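Local coordinates for putative uncharacterized protein (Emericella nidulans, PDB 3PGB) that acts as a copper amine oxidase, probably oxidising primary amines with the help of a copper ion and a topaquinone cofactor, at residues G335-V340 with T348-S353; K345-T348 with S353-I356; K370-R375 with S730-N735. All blocks are in the same frame, centred on the assembly; numbering follows the deposited sequence.

Contact 1: G335-V340 with T348-S353; sequences GARYSV and TWMDFS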
loop_
_atom_site.group_PDB
_atom_site.type_symbol
_atom_site.label_atom_id
_atom_site.label_comp_id
_atom_site.label_asym_id
_atom_site.label_seq_id
_atom_site.Cartn_x
_atom_site.Cartn_y
_atom_site.Cartn_z
ATOM N N GLY A 335 -6.449 17.404 21.895
ATOM C CA GLY A 335 -7.463 17.727 20.902
ATOM C C GLY A 335 -6.900 17.944 19.508
ATOM O O GLY A 335 -5.863 17.378 19.152
ATOM N N ALA A 336 -7.588 18.781 18.732
ATOM C CA ALA A 336 -7.302 18.971 17.307
ATOM C C ALA A 336 -6.153 19.943 17.071
ATOM O O ALA A 336 -6.264 21.125 17.390
ATOM C CB ALA A 336 -8.554 19.473 16.599
ATOM N N ARG A 337 -5.058 19.456 16.494
ATOM C CA ARG A 337 -3.896 20.312 16.194
ATOM C C ARG A 337 -3.943 20.893 14.777
ATOM O O ARG A 337 -2.943 20.925 14.067
ATOM C CB ARG A 337 -2.597 19.540 16.402
ATOM C CG ARG A 337 -2.380 19.057 17.833
ATOM C CD ARG A 337 -0.975 18.489 18.003
ATOM N NE ARG A 337 -0.659 17.575 16.910
ATOM C CZ ARG A 337 0.562 17.271 16.482
ATOM N NH1 ARG A 337 1.646 17.785 17.046
ATOM N NH2 ARG A 337 0.689 16.434 15.464
ATOM N N TYR A 338 -5.116 21.368 14.382
ATOM C CA TYR A 338 -5.307 22.009 13.086
ATOM C C TYR A 338 -6.271 23.186 13.232
ATOM O O TYR A 338 -6.780 23.451 14.327
ATOM C CB TYR A 338 -5.801 20.998 12.049
ATOM C CG TYR A 338 -7.004 20.190 12.462
ATOM C CD1 TYR A 338 -6.860 19.010 13.183
ATOM C CD2 TYR A 338 -8.289 20.587 12.106
ATOM C CE1 TYR A 338 -7.968 18.253 13.547
ATOM C CE2 TYR A 338 -9.403 19.842 12.472
ATOM C CZ TYR A 338 -9.232 18.678 13.191
ATOM O OH TYR A 338 -10.323 17.938 13.552
ATOM N N SER A 339 -6.495 23.899 12.134
ATOM C CA SER A 339 -7.330 25.095 12.142
ATOM C C SER A 339 -8.364 25.027 11.035
ATOM O O SER A 339 -8.093 24.515 9.959
ATOM C CB SER A 339 -6.449 26.325 11.967
ATOM O OG SER A 339 -5.336 26.262 12.847
ATOM N N VAL A 340 -9.550 25.553 11.306
ATOM C CA VAL A 340 -10.670 25.468 10.379
ATOM C C VAL A 340 -11.459 26.775 10.327
ATOM O O VAL A 340 -11.690 27.414 11.360
ATOM C CB VAL A 340 -11.636 24.345 10.789
ATOM C CG1 VAL A 340 -12.951 24.451 10.020
ATOM C CG2 VAL A 340 -10.997 22.979 10.572
ATOM N N THR A 348 -6.356 24.356 7.691
ATOM C CA THR A 348 -4.891 24.362 7.726
ATOM C C THR A 348 -4.388 23.342 8.739
ATOM O O THR A 348 -4.929 23.226 9.835
ATOM C CB THR A 348 -4.276 25.763 8.036
ATOM O OG1 THR A 348 -4.276 26.010 9.447
ATOM C CG2 THR A 348 -5.032 26.877 7.312
ATOM N N TRP A 349 -3.359 22.596 8.347
ATOM C CA TRP A 349 -2.698 21.636 9.221
ATOM C C TRP A 349 -1.189 21.750 9.009
ATOM O O TRP A 349 -0.685 21.471 7.925
ATOM C CB TRP A 349 -3.190 20.209 8.934
ATOM C CG TRP A 349 -2.401 19.121 9.639
ATOM C CD1 TRP A 349 -2.526 18.730 10.935
ATOM C CD2 TRP A 349 -1.372 18.299 9.071
ATOM N NE1 TRP A 349 -1.639 17.715 11.215
ATOM C CE2 TRP A 349 -0.921 17.432 10.084
ATOM C CE3 TRP A 349 -0.791 18.211 7.800
ATOM C CZ2 TRP A 349 0.086 16.494 9.872
ATOM C CZ3 TRP A 349 0.211 17.277 7.591
ATOM C CH2 TRP A 349 0.637 16.428 8.621
ATOM N N MET A 350 -0.481 22.184 10.050
ATOM C CA MET A 350 0.972 22.306 10.008
ATOM C C MET A 350 1.363 23.185 8.811
ATOM O O MET A 350 0.971 24.351 8.757
ATOM C CB MET A 350 1.605 20.906 9.954
ATOM C CG MET A 350 1.144 19.982 11.074
ATOM S SD MET A 350 1.842 20.458 12.663
ATOM C CE MET A 350 0.613 19.788 13.787
ATOM N N ASP A 351 2.091 22.629 7.844
ATOM C CA ASP A 351 2.516 23.369 6.656
ATOM C C ASP A 351 1.517 23.339 5.496
ATOM O O ASP A 351 1.777 23.951 4.460
ATOM C CB ASP A 351 3.850 22.813 6.156
ATOM C CG ASP A 351 4.989 23.060 7.123
ATOM O OD1 ASP A 351 6.097 22.572 6.855
ATOM O OD2 ASP A 351 4.788 23.749 8.138
ATOM N N PHE A 352 0.393 22.640 5.666
ATOM C CA PHE A 352 -0.593 22.450 4.598
ATOM C C PHE A 352 -1.825 23.323 4.793
ATOM O O PHE A 352 -2.209 23.642 5.921
ATOM C CB PHE A 352 -1.069 20.994 4.559
ATOM C CG PHE A 352 -0.093 20.041 3.935
ATOM C CD1 PHE A 352 -0.060 19.865 2.559
ATOM C CD2 PHE A 352 0.772 19.303 4.720
ATOM C CE1 PHE A 352 0.831 18.979 1.975
ATOM C CE2 PHE A 352 1.662 18.418 4.142
ATOM C CZ PHE A 352 1.689 18.257 2.765
ATOM N N SER A 353 -2.456 23.689 3.682
ATOM C CA SER A 353 -3.768 24.336 3.713
ATOM C C SER A 353 -4.527 23.992 2.449
ATOM O O SER A 353 -3.912 23.694 1.419
ATOM C CB SER A 353 -3.638 25.858 3.847
ATOM O OG SER A 353 -3.071 26.434 2.683
HETATM O O HOH W 1 -1.293 22.877 12.762
HETATM O O HOH W 2 -4.088 28.435 10.791
#
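With CG beside its backbone N (chi1 -54°) and the chain bent at chi2 (-72°), M350 brings its terminal methyl to R337. CE lies over the centre of one guanidinium face, 3.7 Å from R337 CZ. Its first torsion leaves M350 CG over the centre of the W349 ring, 3.4 Å above the plane. At the edge of that indole, near its plane, Y338 CB approaches W349 CD1 at 4.1 Å. E449 fixes the polar ends here: its OE2 pairs with R337 NH2 and takes a hydrogen bond from W349 NE1, while R337 NH1 is salt-bridged to D323 of the second subunit. The backbones form an antiparallel hairpin between 339-341 and 346-349, whose hydrogen-bonded pair S339-T348 is closed by S339 N to T348 O at 2.9 Å (166°) and T348 N to S339 O at the same length. Beyond Y338 and W349 the backbones diverge, and a water spans the gap, donating to R337 O and accepting from M350 N, 2.9 Å from each. On the sheet face of S339 and T348, S339 CB touches T348 OG1 at 3.3 Å. A second water joins both hydroxyls, weakly on the S339 side.

Contact 2: K345-T348 with S353-I356; sequences KYVT and SFYI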
loop_
_atom_site.group_PDB
_atom_site.type_symbol
_atom_site.label_atom_id
_atom_site.label_comp_id
_atom_site.label_asym_id
_atom_site.label_seq_id
_atom_site.Cartn_x
_atom_site.Cartn_y
_atom_site.Cartn_z
ATOM N N LYS A 345 -15.223 26.756 4.841
ATOM C CA LYS A 345 -14.843 25.360 4.600
ATOM C C LYS A 345 -13.359 25.258 4.226
ATOM O O LYS A 345 -12.989 24.695 3.195
ATOM C CB LYS A 345 -15.734 24.759 3.502
ATOM C CG LYS A 345 -17.250 24.839 3.800
ATOM C CD LYS A 345 -17.693 23.680 4.688
ATOM C CE LYS A 345 -19.120 23.866 5.238
ATOM N NZ LYS A 345 -19.587 22.650 6.003
ATOM N N TYR A 346 -12.520 25.827 5.079
ATOM C CA TYR A 346 -11.102 25.981 4.808
ATOM C C TYR A 346 -10.343 25.348 5.962
ATOM O O TYR A 346 -10.755 25.475 7.108
ATOM C CB TYR A 346 -10.784 27.475 4.682
ATOM C CG TYR A 346 -9.326 27.834 4.570
ATOM C CD1 TYR A 346 -8.621 27.587 3.402
ATOM C CD2 TYR A 346 -8.655 28.452 5.627
ATOM C CE1 TYR A 346 -7.275 27.929 3.286
ATOM C CE2 TYR A 346 -7.311 28.803 5.522
ATOM C CZ TYR A 346 -6.629 28.535 4.347
ATOM O OH TYR A 346 -5.304 28.874 4.222
ATOM N N VAL A 347 -9.240 24.672 5.652
ATOM C CA VAL A 347 -8.497 23.896 6.634
ATOM C C VAL A 347 -7.017 24.224 6.542
ATOM O O VAL A 347 -6.484 24.356 5.441
ATOM C CB VAL A 347 -8.675 22.388 6.368
ATOM C CG1 VAL A 347 -7.838 21.550 7.342
ATOM C CG2 VAL A 347 -10.151 22.008 6.439
ATOM N N THR A 348 -6.356 24.356 7.691
ATOM C CA THR A 348 -4.891 24.362 7.726
ATOM C C THR A 348 -4.388 23.342 8.739
ATOM O O THR A 348 -4.929 23.226 9.835
ATOM C CB THR A 348 -4.276 25.763 8.036
ATOM O OG1 THR A 348 -4.276 26.010 9.447
ATOM C CG2 THR A 348 -5.032 26.877 7.312
ATOM N N SER A 353 -2.456 23.689 3.682
ATOM C CA SER A 353 -3.768 24.336 3.713
ATOM C C SER A 353 -4.527 23.992 2.449
ATOM O O SER A 353 -3.912 23.694 1.419
ATOM C CB SER A 353 -3.638 25.858 3.847
ATOM O OG SER A 353 -3.071 26.434 2.683
ATOM N N PHE A 354 -5.856 24.030 2.523
ATOM C CA PHE A 354 -6.690 23.777 1.354
ATOM C C PHE A 354 -8.135 24.179 1.603
ATOM O O PHE A 354 -8.548 24.348 2.752
ATOM C CB PHE A 354 -6.626 22.299 0.956
ATOM C CG PHE A 354 -7.070 21.352 2.037
ATOM C CD1 PHE A 354 -6.156 20.803 2.910
ATOM C CD2 PHE A 354 -8.410 21.014 2.175
ATOM C CE1 PHE A 354 -6.560 19.930 3.905
ATOM C CE2 PHE A 354 -8.827 20.142 3.173
ATOM C CZ PHE A 354 -7.898 19.594 4.036
ATOM N N TYR A 355 -8.893 24.324 0.516
ATOM C CA TYR A 355 -10.334 24.571 0.589
ATOM C C TYR A 355 -11.095 23.298 0.254
ATOM O O TYR A 355 -10.674 22.520 -0.596
ATOM C CB TYR A 355 -10.754 25.663 -0.397
ATOM C CG TYR A 355 -10.273 27.059 -0.057
ATOM C CD1 TYR A 355 -8.962 27.437 -0.297
ATOM C CD2 TYR A 355 -11.135 28.001 0.476
ATOM C CE1 TYR A 355 -8.513 28.718 -0.008
ATOM C CE2 TYR A 355 -10.702 29.290 0.776
ATOM C CZ TYR A 355 -9.388 29.646 0.531
ATOM O OH TYR A 355 -8.953 30.923 0.833
ATOM N N ILE A 356 -12.224 23.106 0.919
ATOM C CA ILE A 356 -13.119 21.984 0.670
ATOM C C ILE A 356 -14.235 22.433 -0.271
ATOM O O ILE A 356 -14.805 23.512 -0.109
ATOM C CB ILE A 356 -13.726 21.473 1.999
ATOM C CG1 ILE A 356 -12.629 20.860 2.876
ATOM C CG2 ILE A 356 -14.840 20.458 1.763
ATOM C CD1 ILE A 356 -13.099 20.545 4.290
#
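This is strand pairing inside an antiparallel hairpin: 346-348 runs against 353-356 in the copper amine oxidase enzyme domain, and the axes of these short segments approach to 4.8 Å, at 158° between their directions. Three backbone bonds set the register. I356 N reaches K345 O at 2.9 Å, and V347 and F354 exchange N-H to O bonds of 3.0 Å each, all three meeting the carbonyl nearly head-on. S353 CA sits 3.2 Å from V347 O in a CA-H...O contact. One sheet face carries Y346, Y355 and S353. Y346, its CG anti to the backbone N (chi1 173°), swings its ring across the neighbouring strand and places CD1 over the centre of the Y355 ring; the rings are oblique, centroids 4.6 Å apart and planes at 49°. Y346 OH ends alongside S353 CB, at 3.5 Å, while Y355 OH bonds to K64 O. On the reverse face V347 and F354 point the same way, and V347 CB makes a CH-pi contact over the phenyl face, 4.0 Å from its centroid. V347 CG2 touches I356 CD1, and F473 and L475 cover this layer. On the other flank of 346-349, K345 and Y346 both face D341 of strand 339-341, a G1 beta bulge. Such a hairpin, packed on its V347/F354 face against strand 464-479, is consistent with the beta-sandwich catalytic domain of copper amine oxidases.

Contact 3: K370-R375 with S730-N735; sequences KYKGQR and SRETVN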
loop_
_atom_site.group_PDB
_atom_site.type_symbol
_atom_site.label_atom_id
_atom_site.label_comp_id
_atom_site.label_asym_id
_atom_site.label_seq_id
_atom_site.Cartn_x
_atom_site.Cartn_y
_atom_site.Cartn_z
ATOM N N LYS A 370 -2.060 24.163 -0.715
ATOM C CA LYS A 370 -0.743 24.812 -0.608
ATOM C C LYS A 370 0.161 24.078 0.381
ATOM O O LYS A 370 -0.322 23.420 1.293
ATOM C CB LYS A 370 -0.881 26.286 -0.184
ATOM C CG LYS A 370 -1.807 27.128 -1.083
ATOM C CD LYS A 370 -1.971 28.575 -0.608
ATOM C CE LYS A 370 -0.694 29.381 -0.807
ATOM N NZ LYS A 370 -0.794 30.798 -0.336
ATOM N N TYR A 371 1.474 24.193 0.177
ATOM C CA TYR A 371 2.474 23.630 1.084
ATOM C C TYR A 371 3.562 24.672 1.342
ATOM O O TYR A 371 4.130 25.219 0.396
ATOM C CB TYR A 371 3.096 22.372 0.482
ATOM C CG TYR A 371 4.035 21.646 1.426
ATOM C CD1 TYR A 371 5.413 21.650 1.220
ATOM C CD2 TYR A 371 3.545 20.979 2.539
ATOM C CE1 TYR A 371 6.273 20.990 2.093
ATOM C CE2 TYR A 371 4.397 20.316 3.411
ATOM C CZ TYR A 371 5.755 20.326 3.181
ATOM O OH TYR A 371 6.584 19.671 4.052
ATOM N N LYS A 372 3.850 24.930 2.618
ATOM C CA LYS A 372 4.782 25.989 3.029
ATOM C C LYS A 372 4.484 27.310 2.314
ATOM O O LYS A 372 5.383 27.974 1.779
ATOM C CB LYS A 372 6.237 25.555 2.816
ATOM C CG LYS A 372 6.629 24.326 3.626
ATOM C CD LYS A 372 8.097 23.955 3.434
ATOM C CE LYS A 372 8.579 23.023 4.547
ATOM N NZ LYS A 372 8.800 23.732 5.859
ATOM N N GLY A 373 3.202 27.668 2.295
ATOM C CA GLY A 373 2.749 28.930 1.709
ATOM C C GLY A 373 2.717 28.983 0.191
ATOM O O GLY A 373 2.377 30.019 -0.380
ATOM N N GLN A 374 3.041 27.873 -0.464
ATOM C CA GLN A 374 3.142 27.815 -1.922
ATOM C C GLN A 374 2.182 26.750 -2.477
ATOM O O GLN A 374 2.097 25.644 -1.946
ATOM C CB GLN A 374 4.593 27.511 -2.313
ATOM C CG GLN A 374 4.846 27.301 -3.797
ATOM C CD GLN A 374 4.473 28.518 -4.626
ATOM O OE1 GLN A 374 4.932 29.632 -4.352
ATOM N NE2 GLN A 374 3.631 28.311 -5.643
ATOM N N ARG A 375 1.458 27.091 -3.538
ATOM C CA ARG A 375 0.496 26.173 -4.139
ATOM C C ARG A 375 1.216 25.012 -4.832
ATOM O O ARG A 375 2.217 25.221 -5.516
ATOM C CB ARG A 375 -0.397 26.904 -5.151
ATOM C CG ARG A 375 -1.458 25.999 -5.783
ATOM C CD ARG A 375 -2.411 26.746 -6.707
ATOM N NE ARG A 375 -3.036 27.888 -6.033
ATOM C CZ ARG A 375 -2.890 29.170 -6.373
ATOM N NH1 ARG A 375 -2.154 29.537 -7.415
ATOM N NH2 ARG A 375 -3.506 30.102 -5.660
ATOM N N SER A 730 10.204 16.726 7.339
ATOM C CA SER A 730 9.722 16.063 8.554
ATOM C C SER A 730 10.623 16.358 9.756
ATOM O O SER A 730 10.164 16.313 10.898
ATOM C CB SER A 730 9.609 14.545 8.351
ATOM O OG SER A 730 10.811 13.881 8.719
ATOM N N ARG A 731 11.895 16.666 9.498
ATOM C CA ARG A 731 12.850 16.971 10.566
ATOM C C ARG A 731 12.524 18.268 11.313
ATOM O O ARG A 731 13.155 18.579 12.313
ATOM C CB ARG A 731 14.282 17.029 10.007
ATOM N N GLU A 732 11.547 19.032 10.843
ATOM C CA GLU A 732 11.176 20.261 11.527
ATOM C C GLU A 732 10.198 20.013 12.668
ATOM O O GLU A 732 9.923 20.917 13.455
ATOM C CB GLU A 732 10.634 21.288 10.531
ATOM C CG GLU A 732 9.205 21.065 10.073
ATOM C CD GLU A 732 8.843 21.893 8.841
ATOM O OE1 GLU A 732 9.743 22.250 8.044
ATOM O OE2 GLU A 732 7.644 22.183 8.674
ATOM N N THR A 733 9.700 18.785 12.785
ATOM C CA THR A 733 8.813 18.431 13.894
ATOM C C THR A 733 9.558 18.313 15.234
ATOM O O THR A 733 10.706 17.848 15.294
ATOM C CB THR A 733 8.045 17.119 13.617
ATOM O OG1 THR A 733 6.985 16.978 14.571
ATOM C CG2 THR A 733 8.965 15.906 13.685
ATOM N N VAL A 734 8.886 18.754 16.300
ATOM C CA VAL A 734 9.354 18.546 17.673
ATOM C C VAL A 734 9.081 17.113 18.154
ATOM O O VAL A 734 9.724 16.630 19.091
ATOM C CB VAL A 734 8.704 19.554 18.675
ATOM C CG1 VAL A 734 9.113 20.998 18.345
ATOM C CG2 VAL A 734 7.187 19.413 18.703
ATOM N N ASN A 735 8.149 16.422 17.504
ATOM C CA ASN A 735 7.720 15.099 17.964
ATOM C C ASN A 735 8.664 13.979 17.510
ATOM O O ASN A 735 8.267 13.014 16.860
ATOM C CB ASN A 735 6.273 14.854 17.548
ATOM C CG ASN A 735 5.331 15.870 18.165
ATOM O OD1 ASN A 735 4.948 16.844 17.522
ATOM N ND2 ASN A 735 4.997 15.674 19.436
#
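K372 meets E732 by side-chain ends alone; the nearest CA atoms, those of the same two residues, are 12.1 Å apart. K372 occupies the type I' turn from Y371 to Q374 that joins two strands, and its CB is directed toward the 730-735 segment. CG then passes over one face of the Y371 ring, 3.6 Å above its plane and displaced toward the rim. The chain runs on through CD, extended, until the bend at chi4 (-75°). CE lies 3.8 Å from E732 OE1, and NZ closes on the same oxygen at 2.8 Å in a salt bridge whose hydrogen bond is accepted by the syn lone pair of OE1. The other oxygen, E732 OE2, is more distant from K372 NZ, at 3.4 Å. E732 approaches from the opposite direction: its CG sits between the backbone N and the carbonyl carbon (chi1 78°), and the rest of its chain is extended out of the 3-10 segment 730-732. Around this pair, K372 NZ also forms a salt bridge with D351 OD1, and the backbone of E732 accepts from Q315 of the second subunit. NZ is thus shared by two carboxylates, E732 and D351, which would be expected to favour its charged form, and the tip of a hairpin is tied to the loop before strand 736-742 by electrostatics, with no apolar contact between the two segments.

Contacts 1 and 2 are largely buried and share strands 346-349 and 352-359: T348 and S353 belong to both, and their centres lie about 9 Å apart. Contact 2 pairs the strands within the hairpin and depends on backbone bonds and apolar rings, with no other subunit touching it. Contact 1, on the flank and turn of the same hairpin, adds water bridges and a charged arginine that reaches the second subunit. Contact 3, partly exposed, relies on one salt bridge between sequence-distant segments. It joins the others through strand 363-371, where K370 N probably bonds to S353 O at 2.9 Å, and through D351 in the hairpin turn, which shares the K372 ammonium.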